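Local coordinates for protein GH5 (Bacteroidetes bacterium AC2a, PDB 4YHE) that probably hydrolyses beta-1,4-linked glucans such as cellulose, acting as an endoglucanase of glycoside hydrolase family 5, at residues I102-G106 against S117-D121; Y330-G334 against F343-H348. All coordinates share one frame; numbering follows the deposited sequence.

Interaction 1: I102-G106 against S117-D121; sequences IHHDG and SHWLD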
# COMPACT_ATOMS: atom_id res chain seq x y z
N ILE A 102 7.91 -6.26 2.72
CA ILE A 102 8.64 -5.96 3.95
C ILE A 102 8.07 -4.63 4.46
O ILE A 102 8.14 -3.59 3.78
CB ILE A 102 10.14 -5.87 3.68
CG1 ILE A 102 10.68 -7.23 3.22
CG2 ILE A 102 10.89 -5.39 4.91
CD1 ILE A 102 12.19 -7.25 3.07
N HIS A 103 7.48 -4.64 5.65
CA HIS A 103 6.72 -3.50 6.12
C HIS A 103 7.46 -2.72 7.24
O HIS A 103 8.34 -1.95 6.92
CB HIS A 103 5.32 -3.93 6.51
CG HIS A 103 4.32 -2.84 6.47
ND1 HIS A 103 3.67 -2.46 5.30
CD2 HIS A 103 3.80 -2.05 7.45
CE1 HIS A 103 2.84 -1.48 5.56
NE2 HIS A 103 2.86 -1.23 6.86
N HIS A 104 7.10 -2.90 8.51
CA HIS A 104 7.63 -1.98 9.53
C HIS A 104 9.10 -2.19 9.88
O HIS A 104 9.65 -1.41 10.67
CB HIS A 104 6.77 -1.94 10.79
CG HIS A 104 5.49 -1.17 10.62
ND1 HIS A 104 5.42 0.03 9.94
CD2 HIS A 104 4.23 -1.45 11.02
CE1 HIS A 104 4.16 0.45 9.95
NE2 HIS A 104 3.43 -0.44 10.59
N ASP A 105 9.74 -3.19 9.29
CA ASP A 105 11.21 -3.30 9.32
C ASP A 105 11.84 -1.98 8.98
O ASP A 105 12.82 -1.58 9.63
CB ASP A 105 11.70 -4.38 8.36
CG ASP A 105 11.10 -5.73 8.68
OD1 ASP A 105 9.91 -5.94 8.36
OD2 ASP A 105 11.79 -6.57 9.30
N GLY A 106 11.25 -1.31 7.97
CA GLY A 106 11.72 -0.02 7.51
C GLY A 106 10.94 1.20 7.97
O GLY A 106 11.06 2.25 7.39
N SER A 117 15.17 -1.34 16.90
CA SER A 117 15.13 -2.65 16.25
C SER A 117 14.91 -2.57 14.72
O SER A 117 14.85 -3.60 14.04
CB SER A 117 14.01 -3.50 16.86
OG SER A 117 14.19 -3.69 18.26
N HIS A 118 14.83 -1.36 14.17
CA HIS A 118 14.52 -1.20 12.74
C HIS A 118 15.82 -1.26 11.95
O HIS A 118 16.52 -0.26 11.76
CB HIS A 118 13.72 0.08 12.50
CG HIS A 118 12.38 0.09 13.19
ND1 HIS A 118 11.26 -0.49 12.64
CD2 HIS A 118 12.00 0.56 14.40
CE1 HIS A 118 10.24 -0.36 13.47
NE2 HIS A 118 10.66 0.27 14.54
N TRP A 119 16.16 -2.48 11.53
CA TRP A 119 17.43 -2.76 10.84
C TRP A 119 17.47 -2.09 9.47
O TRP A 119 18.54 -1.73 8.99
CB TRP A 119 17.67 -4.27 10.70
CG TRP A 119 16.58 -4.96 9.92
CD1 TRP A 119 15.43 -5.51 10.42
CD2 TRP A 119 16.56 -5.20 8.50
NE1 TRP A 119 14.67 -6.04 9.38
CE2 TRP A 119 15.34 -5.86 8.20
CE3 TRP A 119 17.43 -4.89 7.45
CZ2 TRP A 119 14.98 -6.23 6.91
CZ3 TRP A 119 17.08 -5.24 6.17
CH2 TRP A 119 15.86 -5.92 5.91
N LEU A 120 16.31 -1.92 8.85
CA LEU A 120 16.21 -1.30 7.54
C LEU A 120 16.19 0.23 7.70
O LEU A 120 15.13 0.86 7.78
CB LEU A 120 14.96 -1.87 6.87
CG LEU A 120 14.69 -1.54 5.42
CD1 LEU A 120 15.91 -1.81 4.55
CD2 LEU A 120 13.48 -2.36 4.97
N ASP A 121 17.39 0.82 7.78
CA ASP A 121 17.59 2.15 8.35
C ASP A 121 18.19 3.06 7.29
O ASP A 121 19.38 2.99 7.02
CB ASP A 121 18.55 2.01 9.55
CG ASP A 121 18.72 3.30 10.34
OD1 ASP A 121 18.63 4.41 9.78
OD2 ASP A 121 19.01 3.19 11.54
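Asp105 touches three consecutive residues of 117-121: its carboxylate meets Trp119, and its carbonyl oxygen lies against CB of His118 and of Leu120. The indole NE1 of Trp119 donates to Asp105 OD2 over 2.9 Å in a fairly straight bond, reaching the anti lone pair of that oxygen; OD2 sits slightly out of the indole plane, and carboxylate and indole are turned 69° against each other. Trp119 holds its CG between backbone N and carbonyl carbon (chi1 60°), which swings the indole back toward Asp105. The second oxygen, OD1, accepts from the backbone N of Trp64, a bond that ties the carboxylate to the neighbouring loop after strand 57-60. Leu120, buried as well, sends its CB to 3.5 Å from Asp105 O, while its CD2 packs on Ile102 CG2 at 4.0 Å. This leucine centres an inverse gamma turn, and Gly106 CA approaches its O at 3.5 Å in a CA-H...O contact. Both segments belong to the long loop that leaves strand 97-101 of the TIM barrel and leads into helix 122-127, so the contact folds that loop back on itself. Toward its other side, His118 ND1 makes a weak, strongly bent hydrogen bond to His104 O (2.7 Å). His118 NE2, on the other side of the imidazole, is hydrogen-bonded to Thr112 OG1, and the rings of His104 and His118 both meet His27.

Interaction 2: Y330-G334 against F343-H348; sequences YWDNG and FGVIDH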
# COMPACT_ATOMS: atom_id res chain seq x y z
N TYR A 330 -7.48 -0.31 -0.10
CA TYR A 330 -7.94 0.41 1.05
C TYR A 330 -7.19 -0.04 2.33
O TYR A 330 -6.97 -1.22 2.55
CB TYR A 330 -9.47 0.26 1.21
CG TYR A 330 -9.95 0.90 2.49
CD1 TYR A 330 -10.03 2.29 2.61
CD2 TYR A 330 -10.25 0.15 3.57
CE1 TYR A 330 -10.42 2.90 3.76
CE2 TYR A 330 -10.63 0.76 4.76
CZ TYR A 330 -10.71 2.13 4.85
OH TYR A 330 -11.10 2.73 6.04
N TRP A 331 -6.75 0.93 3.13
CA TRP A 331 -6.11 0.61 4.41
C TRP A 331 -7.13 0.32 5.51
O TRP A 331 -7.86 1.21 5.94
CB TRP A 331 -5.18 1.74 4.85
CG TRP A 331 -4.49 1.40 6.14
CD1 TRP A 331 -4.75 1.93 7.36
CD2 TRP A 331 -3.41 0.47 6.32
NE1 TRP A 331 -3.92 1.37 8.31
CE2 TRP A 331 -3.10 0.46 7.70
CE3 TRP A 331 -2.70 -0.37 5.46
CZ2 TRP A 331 -2.08 -0.35 8.24
CZ3 TRP A 331 -1.68 -1.17 6.00
CH2 TRP A 331 -1.39 -1.16 7.38
N ASP A 332 -7.18 -0.93 5.94
CA ASP A 332 -8.05 -1.36 7.04
C ASP A 332 -7.21 -1.88 8.20
O ASP A 332 -6.58 -2.91 8.11
CB ASP A 332 -8.99 -2.47 6.56
CG ASP A 332 -10.06 -2.80 7.58
OD1 ASP A 332 -9.70 -2.98 8.78
OD2 ASP A 332 -11.29 -2.91 7.17
N ASN A 333 -7.24 -1.15 9.30
CA ASN A 333 -6.50 -1.54 10.49
C ASN A 333 -7.37 -2.22 11.55
O ASN A 333 -6.90 -2.46 12.68
CB ASN A 333 -5.76 -0.34 11.08
CG ASN A 333 -6.71 0.76 11.58
OD1 ASN A 333 -7.94 0.63 11.53
ND2 ASN A 333 -6.12 1.86 12.08
N GLY A 334 -8.62 -2.55 11.20
CA GLY A 334 -9.53 -3.12 12.17
C GLY A 334 -10.13 -2.19 13.25
O GLY A 334 -11.06 -2.60 13.93
N PHE A 343 -10.00 3.34 10.71
CA PHE A 343 -10.04 2.77 9.32
C PHE A 343 -10.76 1.40 9.18
O PHE A 343 -10.89 0.87 8.07
CB PHE A 343 -8.62 2.61 8.75
CG PHE A 343 -7.89 3.91 8.44
CD1 PHE A 343 -8.20 4.66 7.30
CD2 PHE A 343 -6.85 4.37 9.27
CE1 PHE A 343 -7.52 5.82 6.98
CE2 PHE A 343 -6.17 5.55 8.95
CZ PHE A 343 -6.46 6.25 7.80
N GLY A 344 -11.17 0.78 10.28
CA GLY A 344 -11.70 -0.57 10.22
C GLY A 344 -13.06 -0.59 9.54
O GLY A 344 -13.97 0.12 9.95
N VAL A 345 -13.18 -1.37 8.48
CA VAL A 345 -14.51 -1.57 7.86
C VAL A 345 -14.94 -3.05 7.77
O VAL A 345 -16.15 -3.31 7.67
CB VAL A 345 -14.61 -0.94 6.44
CG1 VAL A 345 -14.41 0.58 6.51
CG2 VAL A 345 -13.65 -1.58 5.47
N ILE A 346 -13.98 -3.97 7.77
CA ILE A 346 -14.21 -5.41 7.81
C ILE A 346 -13.42 -6.06 8.92
O ILE A 346 -12.22 -5.78 9.08
CB ILE A 346 -13.87 -6.06 6.46
CG1 ILE A 346 -14.94 -5.68 5.44
CG2 ILE A 346 -13.78 -7.58 6.55
CD1 ILE A 346 -14.59 -6.03 4.02
N ASP A 347 -14.09 -6.93 9.68
CA ASP A 347 -13.46 -7.65 10.79
C ASP A 347 -12.35 -8.59 10.29
O ASP A 347 -12.57 -9.41 9.40
CB ASP A 347 -14.53 -8.41 11.61
CG ASP A 347 -13.95 -9.06 12.86
OD1 ASP A 347 -13.23 -10.07 12.75
OD2 ASP A 347 -14.24 -8.57 13.96
N HIS A 348 -11.16 -8.47 10.86
CA HIS A 348 -10.01 -9.21 10.36
C HIS A 348 -10.08 -10.72 10.59
O HIS A 348 -9.40 -11.45 9.90
CB HIS A 348 -8.70 -8.63 10.92
CG HIS A 348 -8.38 -7.26 10.42
ND1 HIS A 348 -7.10 -6.74 10.44
CD2 HIS A 348 -9.16 -6.30 9.88
CE1 HIS A 348 -7.12 -5.52 9.94
NE2 HIS A 348 -8.36 -5.23 9.59
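The apolar centre is the ring of Phe343, whose face receives the CD1 edge of Trp331 in a T-shaped stack: the planes stand at 82°, and CD1 lies 3.7 Å from Phe343 CD2, toward the rim of the ring. At the edge of the same phenyl ring sits Tyr330 OH, which donates to Phe343 O over 2.8 Å from a position tilted out of the carbonyl plane. Tyr330 CE2 also packs on Val345 CG2 at 3.9 Å, the two side chains arriving from opposite directions. Trp331 O is buried beside Phe343 CB and has no polar partner in the model. Tyr330 and Trp331 lie on strand 327-332, the eighth of the TIM barrel, and Phe343 and Val345 on the loop that leads from it to helix 357-369. Farther out, the carboxylate of Asp332 gathers the loop. Because its CG is anti to the backbone N (chi1 -171°), OD2 reaches two successive amides: Ile346 N at 3.0 Å through the syn lone pair, and Val345 N at 2.8 Å from above the carboxylate plane. Trp18 NE1, from strand 16-20, adds a third donor to that oxygen. OD1 closes an Asx turn with Gly334 N at 2.7 Å, met nearly along the C-O direction, and takes His348 NE2 at 2.7 Å from 54° out of the carboxylate plane, although the donor bond stays close to the imidazole plane. Gln23 OE1 bonds ND1 of that ring, fixing its rotation from the far side.

In the fold
Each of the two interactions closes a loop that follows a strand of the same eight-stranded barrel: interaction 1 after strand 97-101, the third, and interaction 2 after strand 327-332, the eighth. Their centres are about 23 Å apart, yet they touch in packing where His103 NE2 approaches Trp331 CH2 at 4.3 Å. Interaction 2 is the more deeply buried, with nine of its ten touching residues buried against four of seven in interaction 1. Both rely on an aspartate, but differently: across its contact Asp105 takes a single indole N-H, whereas Asp332 takes two backbone amides and an imidazole from the facing segment. Aromatic stacking across the segments belongs to interaction 2.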